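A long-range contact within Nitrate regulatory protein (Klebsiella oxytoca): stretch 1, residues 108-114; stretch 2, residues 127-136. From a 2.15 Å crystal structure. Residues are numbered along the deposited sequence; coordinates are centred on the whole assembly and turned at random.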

# COMPACT_ATOMS: atom_id res chain seq x y z
N ARG A 108 -26.07 9.81 18.17
CA ARG A 108 -25.17 8.85 18.78
C ARG A 108 -23.74 9.00 18.25
O ARG A 108 -22.78 8.85 19.00
CB ARG A 108 -25.66 7.43 18.53
CG ARG A 108 -26.97 7.05 19.24
CD ARG A 108 -27.54 5.76 18.67
NE ARG A 108 -28.51 5.11 19.55
CZ ARG A 108 -28.21 4.13 20.40
NH1 ARG A 108 -26.96 3.67 20.48
NH2 ARG A 108 -29.16 3.60 21.16
N PHE A 109 -23.61 9.28 16.96
CA PHE A 109 -22.31 9.48 16.32
C PHE A 109 -21.60 10.69 16.91
O PHE A 109 -20.41 10.64 17.25
CB PHE A 109 -22.47 9.66 14.81
CG PHE A 109 -21.23 10.14 14.10
CD1 PHE A 109 -20.12 9.31 13.93
CD2 PHE A 109 -21.17 11.43 13.57
CE1 PHE A 109 -18.98 9.75 13.27
CE2 PHE A 109 -20.02 11.88 12.91
CZ PHE A 109 -18.93 11.04 12.75
N TYR A 110 -22.34 11.80 17.02
CA TYR A 110 -21.79 13.05 17.56
C TYR A 110 -21.37 12.85 19.02
O TYR A 110 -20.38 13.43 19.47
CB TYR A 110 -22.81 14.19 17.43
CG TYR A 110 -22.93 14.78 16.03
CD1 TYR A 110 -21.81 15.05 15.26
CD2 TYR A 110 -24.17 15.11 15.49
CE1 TYR A 110 -21.91 15.59 14.00
CE2 TYR A 110 -24.29 15.66 14.22
CZ TYR A 110 -23.15 15.90 13.48
OH TYR A 110 -23.24 16.45 12.22
N ALA A 111 -22.13 12.03 19.74
CA ALA A 111 -21.80 11.71 21.13
C ALA A 111 -20.50 10.90 21.21
O ALA A 111 -19.62 11.22 22.01
CB ALA A 111 -22.94 10.94 21.78
N ALA A 112 -20.39 9.87 20.38
CA ALA A 112 -19.19 9.04 20.35
C ALA A 112 -17.94 9.84 19.96
O ALA A 112 -16.82 9.40 20.22
CB ALA A 112 -19.37 7.85 19.43
N LEU A 113 -18.13 11.02 19.36
CA LEU A 113 -16.97 11.85 19.01
C LEU A 113 -16.32 12.57 20.21
O LEU A 113 -15.12 12.88 20.17
CB LEU A 113 -17.32 12.88 17.92
CG LEU A 113 -17.54 12.37 16.49
CD1 LEU A 113 -17.90 13.54 15.59
CD2 LEU A 113 -16.32 11.65 15.97
N GLU A 114 -17.09 12.83 21.26
CA GLU A 114 -16.60 13.59 22.42
C GLU A 114 -15.35 12.97 23.04
O GLU A 114 -14.33 13.64 23.20
CB GLU A 114 -17.71 13.78 23.47
CG GLU A 114 -17.41 14.86 24.54
CD GLU A 114 -16.66 14.33 25.77
OE1 GLU A 114 -17.05 13.26 26.30
OE2 GLU A 114 -15.69 14.99 26.22
N ARG A 127 -9.86 13.83 9.21
CA ARG A 127 -10.86 12.90 8.69
C ARG A 127 -12.22 13.22 9.28
O ARG A 127 -13.23 13.29 8.57
CB ARG A 127 -10.49 11.45 9.03
CG ARG A 127 -9.28 10.92 8.28
CD ARG A 127 -9.54 10.77 6.78
NE ARG A 127 -8.41 10.12 6.11
CZ ARG A 127 -8.28 10.00 4.79
NH1 ARG A 127 -9.21 10.49 3.97
NH2 ARG A 127 -7.21 9.41 4.28
N ILE A 128 -12.25 13.42 10.60
CA ILE A 128 -13.48 13.74 11.31
C ILE A 128 -14.06 15.08 10.85
O ILE A 128 -15.26 15.19 10.62
CB ILE A 128 -13.24 13.71 12.83
CG1 ILE A 128 -12.97 12.27 13.29
CG2 ILE A 128 -14.45 14.29 13.58
CD1 ILE A 128 -12.32 12.17 14.65
N ALA A 129 -13.22 16.10 10.70
CA ALA A 129 -13.70 17.40 10.23
C ALA A 129 -14.36 17.26 8.86
O ALA A 129 -15.41 17.82 8.62
CB ALA A 129 -12.56 18.43 10.17
N CYS A 130 -13.72 16.50 7.98
CA CYS A 130 -14.24 16.29 6.63
C CYS A 130 -15.62 15.64 6.67
O CYS A 130 -16.57 16.14 6.06
CB CYS A 130 -13.27 15.40 5.85
SG CYS A 130 -13.43 15.44 4.06
N ALA A 131 -15.74 14.54 7.40
CA ALA A 131 -17.02 13.83 7.55
C ALA A 131 -18.09 14.71 8.18
O ALA A 131 -19.23 14.75 7.71
CB ALA A 131 -16.82 12.54 8.36
N VAL A 132 -17.73 15.44 9.23
CA VAL A 132 -18.68 16.33 9.90
C VAL A 132 -19.04 17.57 9.06
O VAL A 132 -20.09 18.18 9.27
CB VAL A 132 -18.14 16.76 11.28
CG1 VAL A 132 -18.91 17.95 11.83
CG2 VAL A 132 -18.21 15.58 12.25
N TRP A 133 -18.18 17.92 8.11
CA TRP A 133 -18.44 19.06 7.23
C TRP A 133 -19.63 18.81 6.31
O TRP A 133 -20.44 19.71 6.08
CB TRP A 133 -17.19 19.39 6.40
CG TRP A 133 -17.40 20.41 5.33
CD1 TRP A 133 -18.00 20.22 4.12
CD2 TRP A 133 -17.00 21.79 5.36
NE1 TRP A 133 -18.00 21.39 3.40
CE2 TRP A 133 -17.39 22.37 4.14
CE3 TRP A 133 -16.34 22.58 6.31
CZ2 TRP A 133 -17.15 23.71 3.84
CZ3 TRP A 133 -16.10 23.91 6.01
CH2 TRP A 133 -16.51 24.46 4.78
N TYR A 134 -19.75 17.59 5.81
CA TYR A 134 -20.83 17.23 4.89
C TYR A 134 -22.15 16.88 5.57
O TYR A 134 -23.20 16.99 4.96
CB TYR A 134 -20.42 16.05 4.01
CG TYR A 134 -19.40 16.42 2.96
CD1 TYR A 134 -19.80 16.97 1.75
CD2 TYR A 134 -18.05 16.22 3.18
CE1 TYR A 134 -18.87 17.32 0.79
CE2 TYR A 134 -17.12 16.56 2.23
CZ TYR A 134 -17.53 17.11 1.04
OH TYR A 134 -16.58 17.45 0.10
N LEU A 135 -22.10 16.45 6.83
CA LEU A 135 -23.31 15.99 7.51
C LEU A 135 -24.46 17.00 7.52
O LEU A 135 -25.61 16.62 7.27
CB LEU A 135 -22.99 15.49 8.92
CG LEU A 135 -22.27 14.15 8.92
CD1 LEU A 135 -21.90 13.71 10.34
CD2 LEU A 135 -23.10 13.08 8.23
N PRO A 136 -24.18 18.29 7.79
CA PRO A 136 -25.27 19.27 7.84
C PRO A 136 -25.93 19.52 6.48
O PRO A 136 -26.93 20.24 6.41
CB PRO A 136 -24.57 20.55 8.30
CG PRO A 136 -23.30 20.11 8.93
CD PRO A 136 -22.89 18.88 8.17

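A single methyl group, CG2 of Val-132, is the meeting point for three side chains of the facing helix: it lies 3.9 Å from CD1 of Leu-113, 4.1 Å from CE1 of Tyr-110 and 4.2 Å from CE2 of Phe-109. It approaches both aromatic rings at the edge, near their planes, although the CA-to-CB bond of Val-132 points sideways to the contact rather than into it; with chi1 in t, the small branched side chain still delivers that methyl.

The helices run nearly antiparallel, at 156°, and their axes come no closer than 12.8 Å. The CA atoms of Tyr-110 and Val-132 are 8.9 Å apart, those of Leu-113 and Ile-128 8.7 Å. Because the helices run in opposite senses, three residues forward on one helix is answered by four residues back on the other.

At the Leu-113 end, its CD2 packs 4.0 Å from CG2 of Ile-128, one aliphatic branch against another. At the other end, the CA-to-CB bond of Leu-135 points toward the first helix, and the side chain meets two aromatic residues: its CD1 is 3.7 Å from CE2 of Phe-109 and 4.0 Å from CZ of Tyr-110. The CA-to-CB bond of Tyr-110 points sideways, but its long side chain carries the phenol in, placing OH 3.4 Å from CB of Leu-135. That carbon offers the hydroxyl no hydrogen-bonding partner, so the approach is simply van der Waals packing.

No hydrogen bond crosses between the stretches. Within each, the backbone bonds to itself, as from Ala-112 N to Arg-108 O at 2.9 Å and from Val-132 N to Ile-128 O at 2.8 Å. The rule is mostly apolar packing, with one phenol oxygen resting against a carbon: 267 Å² buried, summed over both sides, with side-chain atoms making the closest contacts.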